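Local coordinates for carbohydrate-binding protein (Flavonifractor plautii, PDB 6N1B), which is an N-acetylgalactosamine deacetylase that probably acts on the A blood group antigen, and binds the blood group B trisaccharide, at residues P109-P112 against H117-D120; Q273-V278 against K282-I287. All blocks are in the same frame, centred on the assembly; numbering follows the deposited sequence. Where two conformers were deposited one is given.

In the fold
Contacts 1 and 2 follow one another along the chain, neither enclosing nor crossing the other, on opposite sides of the chain's centre with their centres about 27 Å apart. Contact 1 closes the end of the loop after strand 87-91, folding 109-112 against the start of strand 116-126. Contact 2 comes later, closing the tight turn between strands 269-278 and 283-291. Both involve first strands of four-stranded antiparallel sheets, the blades of a beta-propeller. Calcium ions tie their strands together: D120 shares one with H272 of strand 269-278, and D274 shares another with D122 of strand 116-126.

Contact 1: residues P109-P112 against H117-D120; sequences PQPP and HNCD. With CA (calcium ion), chain C; GLA (alpha-D-galactopyranose), chain B.
P111 and H117 bring their CA atoms to 6.5 Å, the nearest CA pair between the irregular 109-112 and strand residues 117-120, and no backbone hydrogen bond joins the two. P111 directs its CB toward the strand; its ring CG, with CD almost as near, meets OD1 of N118 at 3.9 Å, ring and amide set at a slant to each other. CG of N118 stands beside its own backbone N (chi1 -62°), which carries the amide toward the proline loop. The carbonyl O of P109 is 3.7 Å from N118 OD1, a meeting of two acceptors, and OD1 has a weak hydrogen bond from N85 ND2. Strand 116-126 is the first strand of a four-stranded antiparallel propeller blade, paired here with strand 131-140 through H117 to A139 and C119 to N137. While N118 faces the loop, H117 turns the other way into the glycan pocket. Its NE2 lies 2.7 Å from O3 of the alpha-galactose, in a nearly straight hydrogen bond (173°) that meets the imidazole edge in the ring plane. At the other ring nitrogen, ND1 is hydrogen-bonded to D141, which fixes the rotation of the ring. Three residues along from H117, D120 binds a calcium ion through OD1 at 2.0 Å, alongside H272 and four waters. D120 OD2 is held by the backbone N of S206. The O2 atom of the galactose, where the A antigen carries its acetamido group, lies 3.9 Å from this calcium ion, consistent with a metal-dependent deacetylation site.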
ATOM      1  N   PRO A 109       3.150 -15.011   9.375  1.00 11.42           N
ATOM      2  CA  PRO A 109       4.389 -15.163  10.126  1.00 10.57           C
ATOM      3  C   PRO A 109       5.678 -14.753   9.433  1.00 10.47           C
ATOM      4  O   PRO A 109       5.794 -14.762   8.202  1.00 11.99           O
ATOM      5  CB  PRO A 109       4.412 -16.694  10.460  1.00 15.35           C
ATOM      6  CG  PRO A 109       3.413 -17.293   9.594  1.00 23.25           C
ATOM      7  CD  PRO A 109       2.433 -16.261   9.161  1.00 12.78           C
ATOM      8  N   GLN A 110       6.688 -14.505  10.259  1.00 11.30           N
ATOM      9  CA  GLN A 110       8.015 -14.372   9.773  1.00 11.28           C
ATOM     10  C   GLN A 110       8.415 -15.620   8.989  1.00 11.62           C
ATOM     11  O   GLN A 110       8.283 -16.758   9.474  1.00 13.42           O
ATOM     12  CB  GLN A 110       8.938 -14.133  10.995  1.00 12.74           C
ATOM     13  CG  GLN A 110      10.365 -13.929  10.620  1.00 14.30           C
ATOM     14  CD  GLN A 110      11.234 -13.452  11.766  1.00 13.91           C
ATOM     15  OE1 GLN A 110      10.883 -12.448  12.393  1.00 13.71           O
ATOM     16  NE2 GLN A 110      12.304 -14.174  12.037  1.00 16.02           N
ATOM     17  N   PRO A 111       9.007 -15.458   7.795  1.00 12.24           N
ATOM     18  CA  PRO A 111       9.491 -16.629   7.053  1.00 11.95           C
ATOM     19  C   PRO A 111      10.571 -17.384   7.796  1.00 13.29           C
ATOM     20  O   PRO A 111      11.313 -16.836   8.659  1.00 15.24           O
ATOM     21  CB  PRO A 111      10.066 -16.038   5.755  1.00 13.62           C
ATOM     22  CG  PRO A 111       9.259 -14.807   5.537  1.00 13.34           C
ATOM     23  CD  PRO A 111       9.081 -14.267   6.962  1.00 12.36           C
ATOM     24  N   PRO A 112      10.821 -18.641   7.411  1.00 15.38           N
ATOM     25  CA  PRO A 112      11.833 -19.451   8.210  1.00 16.69           C
ATOM     26  C   PRO A 112      13.266 -19.147   7.876  1.00 15.62           C
ATOM     27  O   PRO A 112      14.126 -19.675   8.552  1.00 20.52           O
ATOM     28  CB  PRO A 112      11.437 -20.959   7.741  1.00 23.56           C
ATOM     29  CG  PRO A 112      10.854 -20.796   6.411  1.00 20.67           C
ATOM     30  CD  PRO A 112      10.041 -19.484   6.509  1.00 17.23           C
ATOM     31  N   HIS A 117      10.713 -13.532   1.375  1.00 10.96           N
ATOM     32  CA  HIS A 117      10.208 -12.398   2.149  1.00 10.08           C
ATOM     33  C   HIS A 117       8.812 -12.048   1.683  1.00  9.91           C
ATOM     34  O   HIS A 117       8.427 -12.271   0.523  1.00 10.88           O
ATOM     35  CB  HIS A 117      11.144 -11.126   2.070  1.00  9.34           C
ATOM     36  CG  HIS A 117      10.955 -10.328   0.793  1.00 10.00           C
ATOM     37  ND1 HIS A 117      11.423 -10.746  -0.440  1.00 11.58           N
ATOM     38  CD2 HIS A 117      10.405  -9.092   0.579  1.00 11.15           C
ATOM     39  CE1 HIS A 117      11.140  -9.804  -1.336  1.00 11.19           C
ATOM     40  NE2 HIS A 117      10.506  -8.795  -0.751  1.00 11.05           N
ATOM     41  N   ASN A 118       8.090 -11.410   2.586  1.00  9.30           N
ATOM     42  CA  ASN A 118       6.761 -10.839   2.303  1.00  9.59           C
ATOM     43  C   ASN A 118       6.922  -9.343   2.056  1.00  9.58           C
ATOM     44  O   ASN A 118       7.940  -8.728   2.391  1.00 10.56           O
ATOM     45  CB  ASN A 118       5.830 -11.085   3.479  1.00  9.47           C
ATOM     46  CG  ASN A 118       5.607 -12.554   3.753  1.00  9.47           C
ATOM     47  OD1 ASN A 118       5.812 -13.027   4.976  1.00 12.18           O
ATOM     48  ND2 ASN A 118       5.224 -13.279   2.788  1.00  7.67           N
ATOM     49  N   CYS A 119       5.902  -8.741   1.461  1.00  9.88           N
ATOM     50  CA  CYS A 119       5.914  -7.293   1.163  0.50  9.03           C
ATOM     51  C   CYS A 119       4.563  -6.840   0.642  1.00  8.56           C
ATOM     52  O   CYS A 119       3.677  -7.659   0.338  1.00  9.47           O
ATOM     53  CB  CYS A 119       7.017  -6.916   0.102  0.50  9.83           C
ATOM     54  SG  CYS A 119       6.723  -7.734  -1.494  0.50 10.26           S
ATOM     55  N   ASP A 120       4.402  -5.530   0.595  1.00  8.13           N
ATOM     56  CA  ASP A 120       3.387  -4.961  -0.311  1.00  8.96           C
ATOM     57  C   ASP A 120       1.965  -5.305   0.069  1.00  8.68           C
ATOM     58  O   ASP A 120       1.168  -5.836  -0.802  1.00  9.60           O
ATOM     59  CB  ASP A 120       3.646  -5.380  -1.770  1.00  9.64           C
ATOM     60  CG  ASP A 120       4.932  -4.829  -2.368  1.00 10.31           C
ATOM     61  OD1 ASP A 120       5.682  -4.167  -1.639  1.00 11.99           O
ATOM     62  OD2 ASP A 120       5.255  -5.255  -3.491  1.00 11.25           O
TER
HETATM   63 CA    CA C 501       7.450  -3.354  -1.895  1.00  7.11          CA
HETATM   64  C1  GLA B   3      12.709  -4.217  -3.081  1.00 16.88           C
HETATM   65  C2  GLA B   3      11.290  -4.548  -2.509  1.00 14.12           C
HETATM   66  C3  GLA B   3      11.119  -6.073  -2.424  1.00 22.29           C
HETATM   67  C4  GLA B   3      11.404  -6.774  -3.803  1.00 15.92           C
HETATM   68  C5  GLA B   3      12.754  -6.263  -4.394  1.00 18.54           C
HETATM   69  C6  GLA B   3      12.913  -6.614  -5.818  1.00 20.19           C
HETATM   70  O2  GLA B   3      11.249  -3.958  -1.156  1.00 20.90           O
HETATM   71  O3  GLA B   3       9.666  -6.467  -1.793  1.00 20.41           O
HETATM   72  O4  GLA B   3      10.330  -6.447  -4.602  1.00 18.65           O
HETATM   73  O5  GLA B   3      12.801  -4.769  -4.445  1.00 17.06           O
HETATM   74  O6  GLA B   3      14.240  -6.220  -6.377  1.00 14.53           O
HETATM   75  O   HOH W   1       9.356  -2.762  -1.748  1.00 14.91           O
HETATM   76  O   HOH W   2       6.803  -2.104  -0.266  1.00 11.44           O
HETATM   77  O   HOH W   3       8.558  -4.530  -0.484  1.00 32.40           O
HETATM   78  O   HOH W   4       7.919  -4.737  -3.461  1.00 10.71           O

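Contact 2: residues Q273-V278 against K282-I287. With CA (calcium ion), chain D.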
ATOM      1  N   GLN A 273       2.089   1.345  -6.117  1.00  7.76           N
ATOM      2  CA  GLN A 273       0.876   2.155  -6.364  1.00  7.72           C
ATOM      3  C   GLN A 273      -0.289   1.716  -5.478  1.00  7.87           C
ATOM      4  O   GLN A 273      -0.320   0.589  -5.005  1.00  7.87           O
ATOM      5  CB  GLN A 273       0.441   2.065  -7.828  1.00  8.59           C
ATOM      6  CG  GLN A 273       0.172   0.628  -8.327  1.00  8.50           C
ATOM      7  CD  GLN A 273       1.412  -0.183  -8.690  1.00  8.19           C
ATOM      8  OE1 GLN A 273       2.375   0.367  -9.304  1.00  9.35           O
ATOM      9  NE2 GLN A 273       1.406  -1.504  -8.344  1.00  9.23           N
ATOM     10  N   ASP A 274      -1.226   2.676  -5.322  1.00  7.52           N
ATOM     11  CA  ASP A 274      -2.516   2.430  -4.638  1.00  7.56           C
ATOM     12  C   ASP A 274      -3.554   3.081  -5.560  1.00  7.65           C
ATOM     13  O   ASP A 274      -3.405   4.191  -6.027  1.00  8.14           O
ATOM     14  CB  ASP A 274      -2.546   3.097  -3.254  1.00  8.36           C
ATOM     15  CG  ASP A 274      -3.801   2.783  -2.462  1.00  8.20           C
ATOM     16  OD1 ASP A 274      -4.260   1.597  -2.521  1.00  8.29           O
ATOM     17  OD2 ASP A 274      -4.290   3.663  -1.726  1.00  9.98           O
ATOM     18  N   VAL A 275      -4.649   2.353  -5.697  1.00  7.89           N
ATOM     19  CA  VAL A 275      -5.814   2.836  -6.536  1.00  8.23           C
ATOM     20  C   VAL A 275      -7.072   2.917  -5.687  1.00  9.71           C
ATOM     21  O   VAL A 275      -7.310   2.075  -4.830  1.00  9.57           O
ATOM     22  CB  VAL A 275      -6.044   1.926  -7.749  1.00  9.00           C
ATOM     23  CG1 VAL A 275      -7.220   2.403  -8.615  1.00  9.56           C
ATOM     24  CG2 VAL A 275      -4.772   1.822  -8.592  1.00 10.43           C
ATOM     25  N   GLN A 276      -7.904   3.931  -5.962  1.00  8.70           N
ATOM     26  CA  GLN A 276      -9.251   4.037  -5.396  1.00  8.68           C
ATOM     27  C   GLN A 276     -10.239   4.341  -6.521  1.00  8.08           C
ATOM     28  O   GLN A 276      -9.928   5.136  -7.393  1.00 10.35           O
ATOM     29  CB  GLN A 276      -9.332   5.164  -4.374  1.00  9.86           C
ATOM     30  CG  GLN A 276      -8.564   4.937  -3.090  1.00 12.46           C
ATOM     31  CD  GLN A 276      -9.334   4.100  -2.147  1.00 12.60           C
ATOM     32  OE1 GLN A 276     -10.264   4.576  -1.464  1.00 14.54           O
ATOM     33  NE2 GLN A 276      -9.048   2.762  -2.123  1.00 14.62           N
ATOM     34  N   TYR A 277     -11.442   3.746  -6.423  1.00  8.42           N
ATOM     35  CA  TYR A 277     -12.566   4.324  -7.171  1.00  8.83           C
ATOM     36  C   TYR A 277     -13.142   5.484  -6.263  1.00  8.53           C
ATOM     37  O   TYR A 277     -13.422   5.183  -5.075  1.00 10.64           O
ATOM     38  CB  TYR A 277     -13.638   3.324  -7.581  1.00  9.27           C
ATOM     39  CG  TYR A 277     -14.681   4.023  -8.407  1.00 10.09           C
ATOM     40  CD1 TYR A 277     -14.468   4.361  -9.784  1.00 12.66           C
ATOM     41  CD2 TYR A 277     -15.895   4.408  -7.821  1.00 10.79           C
ATOM     42  CE1 TYR A 277     -15.417   5.109 -10.510  1.00 13.90           C
ATOM     43  CE2 TYR A 277     -16.853   5.089  -8.551  1.00 14.83           C
ATOM     44  CZ  TYR A 277     -16.625   5.468  -9.836  1.00 14.03           C
ATOM     45  OH  TYR A 277     -17.531   6.180 -10.566  1.00 19.10           O
ATOM     46  N   VAL A 278     -13.342   6.643  -6.855  1.00  9.05           N
ATOM     47  CA  VAL A 278     -13.817   7.814  -6.108  1.00  9.77           C
ATOM     48  C   VAL A 278     -15.180   8.187  -6.669  1.00  9.71           C
ATOM     49  O   VAL A 278     -15.293   8.862  -7.692  1.00 10.44           O
ATOM     50  CB  VAL A 278     -12.822   8.951  -6.180  1.00  9.82           C
ATOM     51  CG1 VAL A 278     -13.362  10.129  -5.354  1.00 10.75           C
ATOM     52  CG2 VAL A 278     -11.438   8.564  -5.684  1.00 11.10           C
ATOM     53  N   LYS A 282     -16.384  10.293 -10.138  1.00 11.45           N
ATOM     54  CA  LYS A 282     -16.800   9.377 -11.211  1.00 12.59           C
ATOM     55  C   LYS A 282     -15.581   8.817 -11.898  1.00 11.04           C
ATOM     56  O   LYS A 282     -15.573   8.641 -13.145  1.00 14.20           O
ATOM     57  CB  LYS A 282     -17.784   9.997 -12.113  1.00 15.45           C
ATOM     58  CG  LYS A 282     -19.098  10.437 -11.406  1.00 20.24           C
ATOM     59  CD  LYS A 282     -20.045  11.177 -12.431  1.00 31.03           C
ATOM     60  CE  LYS A 282     -21.514  10.978 -12.157  1.00 45.40           C
ATOM     61  NZ  LYS A 282     -22.014  12.227 -11.593  1.00 63.83           N
ATOM     62  N   GLU A 283     -14.522   8.475 -11.166  1.00 10.14           N
ATOM     63  CA  GLU A 283     -13.301   7.949 -11.755  1.00 10.83           C
ATOM     64  C   GLU A 283     -12.460   7.207 -10.803  1.00  9.75           C
ATOM     65  O   GLU A 283     -12.605   7.336  -9.558  1.00 10.50           O
ATOM     66  CB  GLU A 283     -12.461   9.017 -12.444  1.00 15.03           C
ATOM     67  CG  GLU A 283     -11.837   9.957 -11.504  1.00 16.62           C
ATOM     68  CD  GLU A 283     -11.207  11.233 -12.080  1.00 20.40           C
ATOM     69  OE1 GLU A 283     -11.094  11.385 -13.298  1.00 24.18           O
ATOM     70  OE2 GLU A 283     -10.747  12.056 -11.159  1.00 22.76           O
ATOM     71  N   PHE A 284     -11.565   6.385 -11.362  1.00  8.89           N
ATOM     72  CA  PHE A 284     -10.479   5.784 -10.605  1.00  8.82           C
ATOM     73  C   PHE A 284      -9.341   6.813 -10.482  1.00  8.60           C
ATOM     74  O   PHE A 284      -9.048   7.556 -11.422  1.00 10.21           O
ATOM     75  CB  PHE A 284      -9.959   4.485 -11.254  1.00  8.58           C
ATOM     76  CG  PHE A 284     -10.972   3.423 -11.424  1.00  9.27           C
ATOM     77  CD1 PHE A 284     -11.838   3.381 -12.504  1.00 10.47           C
ATOM     78  CD2 PHE A 284     -11.057   2.395 -10.512  1.00  9.54           C
ATOM     79  CE1 PHE A 284     -12.820   2.366 -12.631  1.00 11.72           C
ATOM     80  CE2 PHE A 284     -11.984   1.377 -10.593  1.00 11.09           C
ATOM     81  CZ  PHE A 284     -12.875   1.370 -11.650  1.00 12.04           C
ATOM     82  N   VAL A 285      -8.740   6.802  -9.278  1.00  8.56           N
ATOM     83  CA  VAL A 285      -7.621   7.667  -8.943  1.00  8.44           C
ATOM     84  C   VAL A 285      -6.524   6.825  -8.397  1.00  9.04           C
ATOM     85  O   VAL A 285      -6.738   5.946  -7.608  1.00  9.20           O
ATOM     86  CB  VAL A 285      -8.076   8.785  -7.970  1.00  9.11           C
ATOM     87  CG1 VAL A 285      -6.892   9.695  -7.642  1.00 10.42           C
ATOM     88  CG2 VAL A 285      -9.248   9.589  -8.537  1.00 10.53           C
ATOM     89  N   CYS A 286      -5.272   7.122  -8.853  1.00  8.59           N
ATOM     90  CA  CYS A 286      -4.109   6.339  -8.394  1.00  8.60           C
ATOM     91  C   CYS A 286      -2.972   7.300  -7.989  1.00  8.19           C
ATOM     92  O   CYS A 286      -2.677   8.273  -8.658  1.00  8.59           O
ATOM     93  CB  CYS A 286      -3.653   5.438  -9.572  1.00  8.20           C
ATOM     94  SG  CYS A 286      -2.085   4.562  -9.210  1.00  9.06           S
ATOM     95  N   ILE A 287      -2.403   6.926  -6.828  1.00  7.22           N
ATOM     96  CA  ILE A 287      -1.143   7.535  -6.418  1.00  7.89           C
ATOM     97  C   ILE A 287      -0.063   6.524  -6.718  1.00  8.64           C
ATOM     98  O   ILE A 287      -0.024   5.426  -6.161  1.00  8.39           O
ATOM     99  CB  ILE A 287      -1.202   7.914  -4.881  1.00  9.54           C
ATOM    100  CG1 ILE A 287      -2.151   9.028  -4.678  1.00  9.36           C
ATOM    101  CG2 ILE A 287       0.177   8.294  -4.443  1.00 11.73           C
ATOM    102  CD1 ILE A 287      -2.232   9.535  -3.244  1.00 11.99           C
TER
HETATM  103 CA    CA D 502      -5.644   0.231  -1.078  1.00  8.79          CA
HETATM  104  O   HOH W   5      -6.336   2.438  -0.695  1.00 12.48           O
HETATM  105  O   HOH W   6      -6.791   0.024  -3.175  1.00 10.24           O
HETATM  106  O   HOH W   7      -7.465   0.461   1.002  1.00 10.05           O
HETATM  107  O   HOH W   8      -7.208  -1.648  -1.086  1.00  9.77           O
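Y277 drives the edge of its ring into the face of F284, a T-shaped stack with ring centres 5.0 Å apart and planes at 69°. The atom doing the touching is Y277 CD1, 3.7 Å above the F284 plane and over its centre. With CG anti to the backbone N (chi1 -177°), the tyrosine lies along the neighbouring strand, carrying OH to 3.3 Å from the CA of K282. V275 and C286 continue this apolar face, CG2 against SG, and V210 of strand 207-212 touches both aromatic side chains. On the reverse face V278 and V285 touch through their CG2 methyls at 3.7 Å, beside Y341 and L303.

Between the faces runs an antiparallel ladder. Q276 and V285 form a hydrogen-bonded pair with two nearly straight bonds, both N-H angles 171°; D274 and I287 form a second hydrogen-bonded pair with more bent bonds, while Y277-F284 and V275-C286 are non-hydrogen-bonded pairs. At the turn, V278 N donates to E283 O at 2.9 Å, and K282 and E283 both face V278 in a G1 beta bulge.

The far end is polar. Q276 folds its side chain back to give NE2 to the carbonyl O of V275, and water 6 donates to that same oxygen at 2.7 Å. D274 OD1 binds a calcium ion at 2.4 Å, whereas OD2 receives a hydrogen bond from the metal-bound water 5 and another from F339 N. D56 and D122 also bind this ion. The hairpin thus forms the first two strands of a propeller blade, with its inner strand joining those of other blades around a calcium ion.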